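Local structure of N5-Carboxyaminoimidazole ribonucleotide synthetase (Staphylococcus aureus subsp. aureus, 3ORQ) at residues E114-P127 against S262-R274. The protein is an ATP-grasp ligase that catalyses the ATP-dependent conversion of 5-aminoimidazole ribonucleotide and bicarbonate to N5-carboxyaminoimidazole ribonucleotide. Sequence-based numbering, arbitrary orientation.
Sequences EKETLKSAGTKVVP and SNNQLYVNEIAPR. With MG (magnesium ion), chain C; ADP (adenosine-5'-diphosphate), chain D.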
loop_
_atom_site.group_PDB
_atom_site.type_symbol
_atom_site.label_atom_id
_atom_site.label_comp_id
_atom_site.label_asym_id
_atom_site.label_seq_id
_atom_site.Cartn_x
_atom_site.Cartn_y
_atom_site.Cartn_z
ATOM N N GLU A 114 -27.824 -19.128 -4.904
ATOM C CA GLU A 114 -27.557 -17.968 -4.061
ATOM C C GLU A 114 -28.837 -17.423 -3.430
ATOM O O GLU A 114 -28.880 -17.153 -2.223
ATOM C CB GLU A 114 -26.879 -16.879 -4.874
ATOM C CG GLU A 114 -26.663 -15.563 -4.145
ATOM C CD GLU A 114 -25.730 -14.626 -4.909
ATOM O OE1 GLU A 114 -25.818 -14.546 -6.154
ATOM O OE2 GLU A 114 -24.893 -13.962 -4.268
ATOM N N LYS A 115 -29.875 -17.259 -4.251
ATOM C CA LYS A 115 -31.164 -16.781 -3.766
ATOM C C LYS A 115 -31.795 -17.773 -2.802
ATOM O O LYS A 115 -32.233 -17.368 -1.732
ATOM C CB LYS A 115 -32.116 -16.399 -4.909
ATOM C CG LYS A 115 -31.773 -15.059 -5.551
ATOM C CD LYS A 115 -32.487 -14.857 -6.884
ATOM C CE LYS A 115 -31.791 -13.750 -7.705
ATOM N NZ LYS A 115 -31.703 -12.481 -6.931
ATOM N N GLU A 116 -31.794 -19.054 -3.156
ATOM C CA GLU A 116 -32.369 -20.097 -2.300
ATOM C C GLU A 116 -31.722 -20.067 -0.923
ATOM O O GLU A 116 -32.415 -20.030 0.099
ATOM C CB GLU A 116 -32.177 -21.481 -2.916
ATOM C CG GLU A 116 -33.158 -21.835 -4.035
ATOM C CD GLU A 116 -32.854 -23.189 -4.687
ATOM O OE1 GLU A 116 -31.719 -23.700 -4.517
ATOM O OE2 GLU A 116 -33.748 -23.741 -5.377
ATOM N N THR A 117 -30.383 -20.029 -0.911
ATOM C CA THR A 117 -29.640 -20.064 0.336
ATOM C C THR A 117 -30.007 -18.879 1.222
ATOM O O THR A 117 -30.235 -19.037 2.435
ATOM C CB THR A 117 -28.117 -20.061 0.091
ATOM O OG1 THR A 117 -27.768 -21.185 -0.720
ATOM C CG2 THR A 117 -27.364 -20.139 1.408
ATOM N N LEU A 118 -30.069 -17.699 0.614
ATOM C CA LEU A 118 -30.397 -16.493 1.363
ATOM C C LEU A 118 -31.785 -16.602 2.025
ATOM O O LEU A 118 -31.938 -16.362 3.231
ATOM C CB LEU A 118 -30.301 -15.269 0.450
ATOM C CG LEU A 118 -28.951 -14.884 -0.165
ATOM C CD1 LEU A 118 -29.083 -13.668 -1.134
ATOM C CD2 LEU A 118 -27.915 -14.617 0.930
ATOM N N LYS A 119 -32.784 -17.016 1.255
ATOM C CA LYS A 119 -34.121 -17.195 1.808
ATOM C C LYS A 119 -34.133 -18.244 2.910
ATOM O O LYS A 119 -34.745 -18.053 3.970
ATOM C CB LYS A 119 -35.108 -17.594 0.716
ATOM C CG LYS A 119 -36.556 -17.580 1.180
ATOM C CD LYS A 119 -37.466 -17.806 -0.004
ATOM C CE LYS A 119 -38.935 -17.572 0.323
ATOM N NZ LYS A 119 -39.685 -17.499 -0.979
ATOM N N SER A 120 -33.465 -19.357 2.649
ATOM C CA SER A 120 -33.332 -20.427 3.621
ATOM C C SER A 120 -32.518 -20.043 4.904
ATOM O O SER A 120 -32.658 -20.664 5.960
ATOM C CB SER A 120 -32.742 -21.642 2.920
ATOM O OG SER A 120 -32.717 -22.742 3.790
ATOM N N ALA A 121 -31.690 -19.014 4.815
ATOM C CA ALA A 121 -30.987 -18.517 5.990
ATOM C C ALA A 121 -31.868 -17.525 6.725
ATOM O O ALA A 121 -31.449 -16.947 7.717
ATOM C CB ALA A 121 -29.648 -17.852 5.597
ATOM N N GLY A 122 -33.088 -17.322 6.218
ATOM C CA GLY A 122 -34.011 -16.337 6.782
ATOM C C GLY A 122 -33.606 -14.876 6.608
ATOM O O GLY A 122 -33.986 -14.026 7.402
ATOM N N THR A 123 -32.838 -14.570 5.562
ATOM C CA THR A 123 -32.554 -13.168 5.233
ATOM C C THR A 123 -33.709 -12.564 4.397
ATOM O O THR A 123 -34.547 -13.285 3.868
ATOM C CB THR A 123 -31.272 -13.021 4.437
ATOM O OG1 THR A 123 -31.515 -13.501 3.121
ATOM C CG2 THR A 123 -30.143 -13.821 5.042
ATOM N N LYS A 124 -33.741 -11.242 4.265
ATOM C CA LYS A 124 -34.768 -10.610 3.441
ATOM C C LYS A 124 -34.316 -10.563 1.966
ATOM O O LYS A 124 -33.553 -9.684 1.560
ATOM C CB LYS A 124 -35.122 -9.210 3.998
ATOM C CG LYS A 124 -36.230 -8.434 3.225
ATOM C CD LYS A 124 -37.655 -8.934 3.469
ATOM C CE LYS A 124 -38.648 -8.195 2.566
ATOM N NZ LYS A 124 -40.024 -8.792 2.500
ATOM N N VAL A 125 -34.780 -11.522 1.178
ATOM C CA VAL A 125 -34.465 -11.597 -0.249
ATOM C C VAL A 125 -35.594 -10.988 -1.105
ATOM O O VAL A 125 -36.752 -10.989 -0.711
ATOM C CB VAL A 125 -34.236 -13.079 -0.679
ATOM C CG1 VAL A 125 -34.121 -13.220 -2.189
ATOM C CG2 VAL A 125 -32.989 -13.619 -0.048
ATOM N N VAL A 126 -35.244 -10.475 -2.280
ATOM C CA VAL A 126 -36.236 -10.046 -3.247
ATOM C C VAL A 126 -36.945 -11.281 -3.776
ATOM O O VAL A 126 -36.288 -12.251 -4.159
ATOM C CB VAL A 126 -35.603 -9.250 -4.405
ATOM C CG1 VAL A 126 -34.496 -10.041 -5.069
ATOM C CG2 VAL A 126 -36.651 -8.857 -5.435
ATOM N N PRO A 127 -38.297 -11.262 -3.784
ATOM C CA PRO A 127 -39.047 -12.436 -4.231
ATOM C C PRO A 127 -38.577 -12.879 -5.610
ATOM O O PRO A 127 -38.361 -12.039 -6.502
ATOM C CB PRO A 127 -40.500 -11.939 -4.250
ATOM C CG PRO A 127 -40.533 -10.886 -3.142
ATOM C CD PRO A 127 -39.155 -10.242 -3.144
ATOM N N SER A 262 -37.919 2.237 -1.770
ATOM C CA SER A 262 -38.541 3.563 -1.659
ATOM C C SER A 262 -39.119 3.760 -0.247
ATOM O O SER A 262 -39.268 4.888 0.227
ATOM C CB SER A 262 -39.636 3.718 -2.703
ATOM O OG SER A 262 -40.592 2.681 -2.581
ATOM N N ASN A 263 -39.404 2.638 0.414
ATOM C CA ASN A 263 -39.950 2.622 1.772
ATOM C C ASN A 263 -38.969 2.254 2.885
ATOM O O ASN A 263 -39.376 1.815 3.967
ATOM C CB ASN A 263 -41.179 1.718 1.828
ATOM C CG ASN A 263 -42.451 2.478 1.563
ATOM O OD1 ASN A 263 -43.125 2.911 2.500
ATOM N ND2 ASN A 263 -42.768 2.689 0.288
ATOM N N ASN A 264 -37.678 2.435 2.611
ATOM C CA ASN A 264 -36.602 2.192 3.582
ATOM C C ASN A 264 -36.445 0.735 4.022
ATOM O O ASN A 264 -35.843 0.456 5.058
ATOM C CB ASN A 264 -36.740 3.109 4.796
ATOM C CG ASN A 264 -35.496 3.914 5.053
ATOM O OD1 ASN A 264 -35.013 4.617 4.163
ATOM N ND2 ASN A 264 -34.983 3.849 6.284
ATOM N N GLN A 265 -36.985 -0.185 3.226
ATOM C CA GLN A 265 -36.842 -1.618 3.476
ATOM C C GLN A 265 -35.541 -2.241 2.910
ATOM O O GLN A 265 -35.208 -2.036 1.727
ATOM C CB GLN A 265 -38.032 -2.350 2.896
ATOM C CG GLN A 265 -38.171 -3.772 3.340
ATOM C CD GLN A 265 -39.617 -4.133 3.555
ATOM O OE1 GLN A 265 -40.216 -3.737 4.561
ATOM N NE2 GLN A 265 -40.202 -4.867 2.599
ATOM N N LEU A 266 -34.861 -3.028 3.751
ATOM C CA LEU A 266 -33.572 -3.644 3.415
ATOM C C LEU A 266 -33.769 -5.020 2.812
ATOM O O LEU A 266 -34.452 -5.853 3.398
ATOM C CB LEU A 266 -32.666 -3.773 4.658
ATOM C CG LEU A 266 -31.168 -4.108 4.453
ATOM C CD1 LEU A 266 -30.433 -2.926 3.833
ATOM C CD2 LEU A 266 -30.431 -4.566 5.725
ATOM N N TYR A 267 -33.191 -5.250 1.636
ATOM C CA TYR A 267 -33.080 -6.607 1.105
ATOM C C TYR A 267 -31.604 -6.949 0.813
ATOM O O TYR A 267 -30.835 -6.097 0.329
ATOM C CB TYR A 267 -33.850 -6.795 -0.206
ATOM C CG TYR A 267 -35.315 -6.354 -0.277
ATOM C CD1 TYR A 267 -35.672 -5.002 -0.197
ATOM C CD2 TYR A 267 -36.329 -7.283 -0.517
ATOM C CE1 TYR A 267 -36.972 -4.609 -0.311
ATOM C CE2 TYR A 267 -37.620 -6.888 -0.645
ATOM C CZ TYR A 267 -37.940 -5.553 -0.540
ATOM O OH TYR A 267 -39.255 -5.150 -0.645
ATOM N N VAL A 268 -31.231 -8.202 1.058
ATOM C CA VAL A 268 -29.979 -8.724 0.553
ATOM C C VAL A 268 -30.121 -8.948 -0.946
ATOM O O VAL A 268 -31.042 -9.650 -1.371
ATOM C CB VAL A 268 -29.650 -10.056 1.231
ATOM C CG1 VAL A 268 -28.243 -10.486 0.922
ATOM C CG2 VAL A 268 -29.836 -9.933 2.716
ATOM N N ASN A 269 -29.218 -8.359 -1.736
ATOM C CA ASN A 269 -29.128 -8.626 -3.162
ATOM C C ASN A 269 -28.254 -9.829 -3.523
ATOM O O ASN A 269 -28.725 -10.809 -4.089
ATOM C CB ASN A 269 -28.627 -7.393 -3.926
ATOM C CG ASN A 269 -28.365 -7.685 -5.440
ATOM O OD1 ASN A 269 -29.039 -8.526 -6.057
ATOM N ND2 ASN A 269 -27.365 -6.999 -6.021
ATOM N N GLU A 270 -26.959 -9.727 -3.246
ATOM C CA GLU A 270 -26.027 -10.791 -3.603
ATOM C C GLU A 270 -24.785 -10.758 -2.713
ATOM O O GLU A 270 -24.519 -9.747 -2.056
ATOM C CB GLU A 270 -25.630 -10.662 -5.092
ATOM C CG GLU A 270 -24.679 -9.479 -5.431
ATOM C CD GLU A 270 -24.513 -9.212 -6.939
ATOM O OE1 GLU A 270 -25.172 -9.913 -7.772
ATOM O OE2 GLU A 270 -23.732 -8.269 -7.291
ATOM N N ILE A 271 -24.025 -11.856 -2.705
ATOM C CA ILE A 271 -22.788 -11.943 -1.942
ATOM C C ILE A 271 -21.585 -12.313 -2.849
ATOM O O ILE A 271 -21.660 -13.261 -3.642
ATOM C CB ILE A 271 -22.882 -12.981 -0.828
ATOM C CG1 ILE A 271 -24.219 -12.903 -0.100
ATOM C CG2 ILE A 271 -21.691 -12.839 0.163
ATOM C CD1 ILE A 271 -24.392 -14.035 0.953
ATOM N N ALA A 272 -20.488 -11.548 -2.698
ATOM C CA ALA A 272 -19.213 -11.796 -3.366
ATOM C C ALA A 272 -18.252 -12.383 -2.339
ATOM O O ALA A 272 -17.955 -11.738 -1.334
ATOM C CB ALA A 272 -18.648 -10.508 -3.957
ATOM N N PRO A 273 -17.792 -13.631 -2.564
ATOM C CA PRO A 273 -16.908 -14.333 -1.630
ATOM C C PRO A 273 -15.450 -13.876 -1.871
ATOM O O PRO A 273 -14.510 -14.693 -2.034
ATOM C CB PRO A 273 -17.103 -15.780 -2.021
ATOM C CG PRO A 273 -17.347 -15.694 -3.568
ATOM C CD PRO A 273 -18.082 -14.423 -3.777
ATOM N N ARG A 274 -15.263 -12.559 -1.893
ATOM C CA ARG A 274 -13.943 -11.998 -2.180
ATOM C C ARG A 274 -13.947 -10.557 -1.735
ATOM O O ARG A 274 -15.018 -10.014 -1.431
ATOM C CB ARG A 274 -13.638 -12.097 -3.686
ATOM C CG ARG A 274 -14.837 -11.656 -4.529
ATOM C CD ARG A 274 -14.519 -11.433 -5.995
ATOM N NE ARG A 274 -15.734 -11.106 -6.714
ATOM C CZ ARG A 274 -16.259 -9.889 -6.788
ATOM N NH1 ARG A 274 -15.652 -8.869 -6.194
ATOM N NH2 ARG A 274 -17.390 -9.682 -7.468
HETATM MG MG MG C . -23.759 -6.220 -8.052
HETATM P PB ADP D . -24.231 -7.903 -11.189
HETATM O O1B ADP D . -24.052 -9.196 -10.437
HETATM O O2B ADP D . -23.641 -6.644 -10.618
HETATM O O3B ADP D . -23.941 -8.075 -12.655
HETATM P PA ADP D . -26.700 -7.316 -9.904
HETATM O O1A ADP D . -27.707 -8.429 -9.759
HETATM O O2A ADP D . -25.813 -6.984 -8.730
HETATM O O3A ADP D . -25.810 -7.597 -11.226
HETATM O "O5'" ADP D . -27.426 -5.954 -10.346
HETATM C "C5'" ADP D . -26.690 -4.832 -10.804
HETATM C "C4'" ADP D . -27.514 -3.580 -10.562
HETATM O "O4'" ADP D . -28.792 -3.658 -11.245
HETATM C "C3'" ADP D . -27.838 -3.355 -9.083
HETATM O "O3'" ADP D . -26.829 -2.634 -8.366
HETATM C "C2'" ADP D . -29.134 -2.562 -9.157
HETATM O "O2'" ADP D . -28.864 -1.172 -9.205
HETATM C "C1'" ADP D . -29.804 -3.029 -10.444
HETATM N N9 ADP D . -30.761 -4.066 -10.000
HETATM C C8 ADP D . -30.513 -5.393 -9.971
HETATM N N7 ADP D . -31.566 -6.089 -9.475
HETATM C C5 ADP D . -32.520 -5.164 -9.198
HETATM C C6 ADP D . -33.905 -5.218 -8.661
HETATM N N6 ADP D . -34.442 -6.423 -8.324
HETATM N N1 ADP D . -34.557 -4.042 -8.508
HETATM C C2 ADP D . -34.000 -2.851 -8.834
HETATM N N3 ADP D . -32.745 -2.723 -9.329
HETATM C C4 ADP D . -31.984 -3.835 -9.528
#
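Lys124 lies alongside Tyr267, and its CE approaches ring atom CE2 obliquely at 3.6 Å. With CG anti to the backbone N (chi1 -179°) and a bend at chi2, the lysine brings CG to 3.1 Å from Leu266 O before the chain runs out along the tyrosine. Val125 O meets the ring at its edge. The backbones also join: Val268 N donates to Lys124 O at 2.8 Å, nearly in line with the carbonyl bond, though bent at the hydrogen (142°). The side chain of Val268 then divides its branches, CG1 packing on Leu118 CD1 at 3.9 Å and CG2 on CB of Thr123, whose backbone N bonds back to Leu118 O in the Schellman motif that ends helix 111-120. Leu118 extends the apolar layer through CD2, 3.6 Å from Ile271 CD1. Farther along the strand, the extended Glu114 side chain brings OE2 to Ile271 N, an almost straight 2.8 Å hydrogen bond. Asn269 and Glu270 form a classic beta bulge opposite Glu257; Asn269 ND2 donates to ADP O2A, while Glu270 OE2 binds magnesium at 2.2 Å, with Glu257 as the other protein ligand. Helix 111-120 and its following loop thus back the edge strand that supplies Asn269 and Glu270 to the metal-nucleotide site of the ATP-grasp fold.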